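Local coordinates for protein tryptophan--tRNA ligase (Campylobacter jejuni subsp. jejuni, PDB 3TZL) that probably catalyses the ATP-dependent attachment of tryptophan to its cognate tRNA, working as a homodimer, at residues I135-V145 with I170-N179. Sequence-based numbering, arbitrary orientation.
Sequences ILLFDTRIVPV and IFTLPEARVN. With TRP (tryptophan), chain J.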
ATOM      1  N   ILE B 135      -4.817  12.442  -3.257  1.00 26.33           N
ATOM      2  CA  ILE B 135      -4.747  13.772  -3.836  1.00 31.63           C
ATOM      3  C   ILE B 135      -4.131  13.789  -5.246  1.00 32.07           C
ATOM      4  O   ILE B 135      -4.714  14.353  -6.179  1.00 31.94           O
ATOM      5  CB  ILE B 135      -3.978  14.696  -2.891  1.00 33.50           C
ATOM      6  CG1 ILE B 135      -4.710  14.760  -1.538  1.00 32.88           C
ATOM      7  CG2 ILE B 135      -3.798  16.074  -3.508  1.00 33.92           C
ATOM      8  CD1 ILE B 135      -3.872  15.289  -0.410  1.00 31.51           C
ATOM      9  N   LEU B 136      -2.979  13.142  -5.402  1.00 31.98           N
ATOM     10  CA  LEU B 136      -2.193  13.230  -6.640  1.00 33.59           C
ATOM     11  C   LEU B 136      -2.777  12.436  -7.796  1.00 31.45           C
ATOM     12  O   LEU B 136      -2.628  12.823  -8.951  1.00 33.79           O
ATOM     13  CB  LEU B 136      -0.745  12.772  -6.407  1.00 31.00           C
ATOM     14  CG  LEU B 136       0.052  13.549  -5.363  1.00 30.18           C
ATOM     15  CD1 LEU B 136       1.495  13.059  -5.236  1.00 28.33           C
ATOM     16  CD2 LEU B 136       0.016  15.024  -5.668  1.00 26.52           C
ATOM     17  N   LEU B 137      -3.387  11.299  -7.484  1.00 28.46           N
ATOM     18  CA  LEU B 137      -4.014  10.442  -8.499  1.00 30.23           C
ATOM     19  C   LEU B 137      -4.982  11.225  -9.396  1.00 33.41           C
ATOM     20  O   LEU B 137      -5.028  11.000 -10.601  1.00 36.19           O
ATOM     21  CB  LEU B 137      -4.735   9.255  -7.836  1.00 31.79           C
ATOM     22  CG  LEU B 137      -5.414   8.165  -8.689  1.00 31.67           C
ATOM     23  CD1 LEU B 137      -4.456   7.486  -9.689  1.00 28.82           C
ATOM     24  CD2 LEU B 137      -6.042   7.126  -7.787  1.00 28.37           C
ATOM     25  N   PHE B 138      -5.696  12.189  -8.817  1.00 30.05           N
ATOM     26  CA  PHE B 138      -6.739  12.933  -9.539  1.00 31.00           C
ATOM     27  C   PHE B 138      -6.388  14.343 -10.000  1.00 35.21           C
ATOM     28  O   PHE B 138      -7.271  15.094 -10.392  1.00 35.98           O
ATOM     29  CB  PHE B 138      -8.017  12.944  -8.700  1.00 33.04           C
ATOM     30  CG  PHE B 138      -8.482  11.569  -8.358  1.00 32.21           C
ATOM     31  CD1 PHE B 138      -9.151  10.802  -9.295  1.00 36.49           C
ATOM     32  CD2 PHE B 138      -8.199  11.019  -7.135  1.00 30.20           C
ATOM     33  CE1 PHE B 138      -9.551   9.524  -9.003  1.00 37.25           C
ATOM     34  CE2 PHE B 138      -8.585   9.725  -6.838  1.00 32.36           C
ATOM     35  CZ  PHE B 138      -9.258   8.974  -7.778  1.00 31.92           C
ATOM     36  N   ASP B 139      -5.098  14.678  -9.988  1.00 36.98           N
ATOM     37  CA  ASP B 139      -4.633  16.014 -10.338  1.00 43.32           C
ATOM     38  C   ASP B 139      -5.347  17.132  -9.568  1.00 40.26           C
ATOM     39  O   ASP B 139      -5.648  18.181 -10.130  1.00 42.75           O
ATOM     40  CB  ASP B 139      -4.715  16.267 -11.849  1.00 49.52           C
ATOM     41  CG  ASP B 139      -3.592  15.583 -12.612  1.00 55.55           C
ATOM     42  OD1 ASP B 139      -2.448  16.094 -12.590  1.00 60.91           O
ATOM     43  OD2 ASP B 139      -3.849  14.530 -13.226  1.00 51.09           O
ATOM     44  N   THR B 140      -5.587  16.886  -8.282  1.00 32.74           N
ATOM     45  CA  THR B 140      -6.196  17.859  -7.389  1.00 32.23           C
ATOM     46  C   THR B 140      -5.438  19.175  -7.359  1.00 36.02           C
ATOM     47  O   THR B 140      -4.224  19.190  -7.180  1.00 34.82           O
ATOM     48  CB  THR B 140      -6.203  17.315  -5.964  1.00 32.34           C
ATOM     49  OG1 THR B 140      -6.850  16.043  -5.950  1.00 35.31           O
ATOM     50  CG2 THR B 140      -6.933  18.283  -5.030  1.00 32.46           C
ATOM     51  N   ARG B 141      -6.146  20.284  -7.545  1.00 39.33           N
ATOM     52  CA  ARG B 141      -5.549  21.603  -7.343  1.00 39.83           C
ATOM     53  C   ARG B 141      -5.736  22.101  -5.908  1.00 38.98           C
ATOM     54  O   ARG B 141      -4.858  22.750  -5.354  1.00 43.39           O
ATOM     55  CB  ARG B 141      -6.138  22.621  -8.319  1.00 48.70           C
ATOM     56  CG  ARG B 141      -5.726  22.399  -9.755  1.00 54.73           C
ATOM     57  CD  ARG B 141      -4.522  23.244 -10.082  1.00 63.00           C
ATOM     58  NE  ARG B 141      -4.892  24.650 -10.151  1.00 72.75           N
ATOM     59  CZ  ARG B 141      -4.110  25.613 -10.628  1.00 80.48           C
ATOM     60  NH1 ARG B 141      -4.547  26.871 -10.654  1.00 78.71           N
ATOM     61  NH2 ARG B 141      -2.894  25.318 -11.083  1.00 83.84           N
ATOM     62  N   ILE B 142      -6.887  21.786  -5.317  1.00 33.22           N
ATOM     63  CA  ILE B 142      -7.316  22.385  -4.058  1.00 37.35           C
ATOM     64  C   ILE B 142      -7.837  21.293  -3.147  1.00 40.84           C
ATOM     65  O   ILE B 142      -8.707  20.506  -3.536  1.00 38.01           O
ATOM     66  CB  ILE B 142      -8.475  23.382  -4.282  1.00 37.34           C
ATOM     67  CG1 ILE B 142      -8.091  24.480  -5.271  1.00 37.71           C
ATOM     68  CG2 ILE B 142      -8.930  23.992  -2.978  1.00 39.16           C
ATOM     69  CD1 ILE B 142      -7.121  25.507  -4.737  1.00 41.99           C
ATOM     70  N   VAL B 143      -7.306  21.239  -1.932  1.00 41.75           N
ATOM     71  CA  VAL B 143      -7.757  20.267  -0.952  1.00 40.39           C
ATOM     72  C   VAL B 143      -8.326  21.035   0.244  1.00 48.66           C
ATOM     73  O   VAL B 143      -7.569  21.630   1.016  1.00 51.29           O
ATOM     74  CB  VAL B 143      -6.596  19.341  -0.504  1.00 33.23           C
ATOM     75  CG1 VAL B 143      -7.091  18.238   0.405  1.00 35.02           C
ATOM     76  CG2 VAL B 143      -5.888  18.730  -1.709  1.00 31.47           C
ATOM     77  N   PRO B 144      -9.663  21.053   0.389  1.00 49.14           N
ATOM     78  CA  PRO B 144     -10.267  21.736   1.543  1.00 55.18           C
ATOM     79  C   PRO B 144     -10.066  20.917   2.806  1.00 56.17           C
ATOM     80  O   PRO B 144     -10.570  19.801   2.867  1.00 57.75           O
ATOM     81  CB  PRO B 144     -11.764  21.773   1.202  1.00 54.86           C
ATOM     82  CG  PRO B 144     -11.880  21.336  -0.218  1.00 51.02           C
ATOM     83  CD  PRO B 144     -10.682  20.477  -0.502  1.00 43.04           C
ATOM     84  N   VAL B 145      -9.357  21.476   3.782  1.00 54.87           N
ATOM     85  CA  VAL B 145      -8.971  20.793   4.985  1.00 55.05           C
ATOM     86  C   VAL B 145      -9.003  21.648   6.244  1.00 56.60           C
ATOM     87  O   VAL B 145      -8.919  22.842   6.196  1.00 52.19           O
ATOM     88  CB  VAL B 145      -7.551  20.352   4.881  1.00 56.18           C
ATOM     89  CG1 VAL B 145      -7.424  19.237   3.937  1.00 61.72           C
ATOM     90  CG2 VAL B 145      -6.732  21.476   4.442  1.00 56.47           C
ATOM     91  N   ILE B 170       4.393  14.993 -14.094  1.00 37.17           N
ATOM     92  CA  ILE B 170       3.501  13.895 -13.784  1.00 42.13           C
ATOM     93  C   ILE B 170       2.306  14.414 -12.984  1.00 43.29           C
ATOM     94  O   ILE B 170       1.155  14.100 -13.290  1.00 41.59           O
ATOM     95  CB  ILE B 170       4.199  12.787 -12.973  1.00 41.27           C
ATOM     96  CG1 ILE B 170       5.442  12.268 -13.692  1.00 46.47           C
ATOM     97  CG2 ILE B 170       3.246  11.654 -12.728  1.00 45.19           C
ATOM     98  CD1 ILE B 170       5.198  11.866 -15.140  1.00 49.78           C
ATOM     99  N   PHE B 171       2.592  15.205 -11.955  1.00 37.64           N
ATOM    100  CA  PHE B 171       1.563  15.606 -10.992  1.00 38.27           C
ATOM    101  C   PHE B 171       1.328  17.094 -10.917  1.00 40.95           C
ATOM    102  O   PHE B 171       2.255  17.895 -11.023  1.00 45.59           O
ATOM    103  CB  PHE B 171       1.919  15.119  -9.589  1.00 31.63           C
ATOM    104  CG  PHE B 171       1.826  13.649  -9.434  1.00 30.96           C
ATOM    105  CD1 PHE B 171       0.681  12.981  -9.814  1.00 29.43           C
ATOM    106  CD2 PHE B 171       2.889  12.923  -8.903  1.00 25.56           C
ATOM    107  CE1 PHE B 171       0.597  11.612  -9.680  1.00 32.94           C
ATOM    108  CE2 PHE B 171       2.812  11.558  -8.764  1.00 30.78           C
ATOM    109  CZ  PHE B 171       1.672  10.896  -9.156  1.00 31.88           C
ATOM    110  N   THR B 172       0.074  17.457 -10.695  1.00 37.84           N
ATOM    111  CA  THR B 172      -0.254  18.831 -10.394  1.00 37.90           C
ATOM    112  C   THR B 172       0.115  19.075  -8.930  1.00 39.17           C
ATOM    113  O   THR B 172      -0.047  18.188  -8.102  1.00 35.59           O
ATOM    114  CB  THR B 172      -1.749  19.062 -10.601  1.00 40.74           C
ATOM    115  OG1 THR B 172      -2.052  18.891 -11.989  1.00 45.97           O
ATOM    116  CG2 THR B 172      -2.156  20.467 -10.148  1.00 37.78           C
ATOM    117  N   LEU B 173       0.629  20.256  -8.609  1.00 38.25           N
ATOM    118  CA  LEU B 173       0.927  20.581  -7.218  1.00 41.66           C
ATOM    119  C   LEU B 173      -0.337  21.037  -6.502  1.00 40.31           C
ATOM    120  O   LEU B 173      -0.926  22.042  -6.865  1.00 42.65           O
ATOM    121  CB  LEU B 173       1.992  21.678  -7.140  1.00 45.53           C
ATOM    122  CG  LEU B 173       3.332  21.330  -7.786  1.00 46.94           C
ATOM    123  CD1 LEU B 173       4.339  22.484  -7.585  1.00 51.44           C
ATOM    124  CD2 LEU B 173       3.881  19.996  -7.269  1.00 38.26           C
ATOM    125  N   PRO B 174      -0.764  20.294  -5.482  1.00 38.51           N
ATOM    126  CA  PRO B 174      -1.989  20.640  -4.759  1.00 36.83           C
ATOM    127  C   PRO B 174      -1.774  21.711  -3.696  1.00 42.31           C
ATOM    128  O   PRO B 174      -0.649  21.936  -3.258  1.00 45.38           O
ATOM    129  CB  PRO B 174      -2.349  19.327  -4.079  1.00 38.78           C
ATOM    130  CG  PRO B 174      -0.990  18.697  -3.810  1.00 34.90           C
ATOM    131  CD  PRO B 174      -0.188  19.013  -5.021  1.00 35.97           C
ATOM    132  N   GLU B 175      -2.862  22.354  -3.281  1.00 42.57           N
ATOM    133  CA  GLU B 175      -2.823  23.405  -2.271  1.00 45.03           C
ATOM    134  C   GLU B 175      -3.930  23.188  -1.266  1.00 43.76           C
ATOM    135  O   GLU B 175      -5.065  22.860  -1.638  1.00 39.92           O
ATOM    136  CB  GLU B 175      -3.057  24.770  -2.908  1.00 53.61           C
ATOM    137  CG  GLU B 175      -1.840  25.417  -3.530  1.00 60.68           C
ATOM    138  CD  GLU B 175      -1.976  26.920  -3.565  1.00 71.75           C
ATOM    139  OE1 GLU B 175      -2.583  27.478  -2.620  1.00 72.07           O
ATOM    140  OE2 GLU B 175      -1.491  27.540  -4.535  1.00 77.86           O
ATOM    141  N   ALA B 176      -3.622  23.387   0.007  1.00 42.40           N
ATOM    142  CA  ALA B 176      -4.658  23.284   1.014  1.00 47.90           C
ATOM    143  C   ALA B 176      -5.514  24.531   0.940  1.00 52.29           C
ATOM    144  O   ALA B 176      -5.027  25.608   0.604  1.00 53.07           O
ATOM    145  CB  ALA B 176      -4.057  23.146   2.386  1.00 50.07           C
ATOM    146  N   ARG B 177      -6.798  24.378   1.228  1.00 53.54           N
ATOM    147  CA  ARG B 177      -7.650  25.532   1.446  1.00 57.66           C
ATOM    148  C   ARG B 177      -8.340  25.346   2.781  1.00 58.35           C
ATOM    149  O   ARG B 177      -9.166  24.444   2.945  1.00 55.31           O
ATOM    150  CB  ARG B 177      -8.688  25.683   0.342  1.00 59.07           C
ATOM    151  CG  ARG B 177      -9.693  26.794   0.613  1.00 59.82           C
ATOM    152  CD  ARG B 177     -10.670  26.942  -0.540  1.00 59.58           C
ATOM    153  NE  ARG B 177     -11.662  25.870  -0.595  1.00 55.72           N
ATOM    154  CZ  ARG B 177     -12.322  25.533  -1.703  1.00 59.97           C
ATOM    155  NH1 ARG B 177     -13.214  24.549  -1.671  1.00 61.97           N
ATOM    156  NH2 ARG B 177     -12.092  26.180  -2.849  1.00 55.13           N
ATOM    157  N   VAL B 178      -7.972  26.177   3.747  1.00 61.05           N
ATOM    158  CA  VAL B 178      -8.665  26.179   5.018  1.00 71.04           C
ATOM    159  C   VAL B 178      -9.884  27.066   4.848  1.00 76.06           C
ATOM    160  O   VAL B 178      -9.773  28.230   4.443  1.00 78.00           O
ATOM    161  CB  VAL B 178      -7.793  26.736   6.147  1.00 80.62           C
ATOM    162  CG1 VAL B 178      -8.194  26.108   7.477  1.00 82.60           C
ATOM    163  CG2 VAL B 178      -6.321  26.494   5.850  1.00 81.21           C
ATOM    164  N   ASN B 179     -11.050  26.513   5.140  1.00 79.59           N
ATOM    165  CA  ASN B 179     -12.281  27.258   4.961  1.00 90.30           C
ATOM    166  C   ASN B 179     -12.541  28.127   6.182  1.00 94.24           C
ATOM    167  O   ASN B 179     -12.416  27.676   7.318  1.00 89.28           O
ATOM    168  CB  ASN B 179     -13.444  26.304   4.676  1.00 93.05           C
ATOM    169  CG  ASN B 179     -13.098  25.267   3.605  1.00 94.16           C
ATOM    170  OD1 ASN B 179     -12.368  24.306   3.870  1.00 92.91           O
ATOM    171  ND2 ASN B 179     -13.623  25.459   2.393  1.00 93.18           N
TER
HETATM  172  N   TRP J 331      -7.294  12.631   6.354  1.00 37.18           N
HETATM  173  CA  TRP J 331      -8.621  13.204   6.109  1.00 46.30           C
HETATM  174  C   TRP J 331      -9.386  13.386   7.413  1.00 56.08           C
HETATM  175  O   TRP J 331     -10.432  14.044   7.454  1.00 56.28           O
HETATM  176  CB  TRP J 331      -9.428  12.330   5.132  1.00 41.38           C
HETATM  177  CG  TRP J 331      -8.743  12.182   3.806  1.00 36.80           C
HETATM  178  CD1 TRP J 331      -8.156  11.057   3.292  1.00 37.40           C
HETATM  179  CD2 TRP J 331      -8.536  13.222   2.851  1.00 35.80           C
HETATM  180  NE1 TRP J 331      -7.609  11.335   2.054  1.00 41.64           N
HETATM  181  CE2 TRP J 331      -7.822  12.661   1.767  1.00 41.42           C
HETATM  182  CE3 TRP J 331      -8.886  14.579   2.806  1.00 35.44           C
HETATM  183  CZ2 TRP J 331      -7.465  13.411   0.645  1.00 37.36           C
HETATM  184  CZ3 TRP J 331      -8.523  15.324   1.691  1.00 36.62           C
HETATM  185  CH2 TRP J 331      -7.826  14.736   0.625  1.00 37.87           C
HETATM  186  OXT TRP J 331      -8.957  12.872   8.448  1.00 59.37           O
HETATM  187  O   HOH W   1      -1.651  15.539  -9.461  1.00 39.88           O
HETATM  188  O   HOH W   2      -2.303  16.905  -7.200  1.00 36.83           O
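Leu-136 lays its CB over one face of the Phe-171 ring, 3.8 Å from the ring centroid and 18° off the normal, a CH-pi contact; Ile-170 CG2 closes the opposite face. Leu-136 CD2 approaches Pro-174 CD, and the CB of that proline meets Ile-135 CG2 at 3.6 Å. With chi1 at -60°, Ile-135 CG1 lies beside the backbone N and turns to the bound tryptophan, putting CG2 anti to that N and against the proline. Val-143 reaches the same indole, with CG1 3.5 Å from its CZ3, so this packed side runs into the substrate pocket. Asp-139 OD1 takes the Thr-172 hydroxyl at 2.9 Å on its anti side, and OD2 forms a salt bridge with Lys-312. Water bridges Leu-136 O to Thr-172 N, and a second links the carbonyls of Thr-140 and Thr-172.

The side bearing Ile-142, Pro-144, Glu-175 and Arg-177 is looser: Glu-175 is exposed and the others only partly buried. Ile-142 CG2 sits 3.8 Å from Arg-177 NH2, over a guanidinium face, while the Glu-175 carboxylate leads away. In between, the backbones pair in parallel: Val-143 N bonds to Glu-175 O (2.8 Å) and Val-143 O receives Arg-177 N (2.9 Å). With helix 150-167 connecting these strands, the pairing completes a beta-alpha-beta unit of the class I synthetase Rossmann-type catalytic domain, and the sheet face bearing Val-143 lines the tryptophan site.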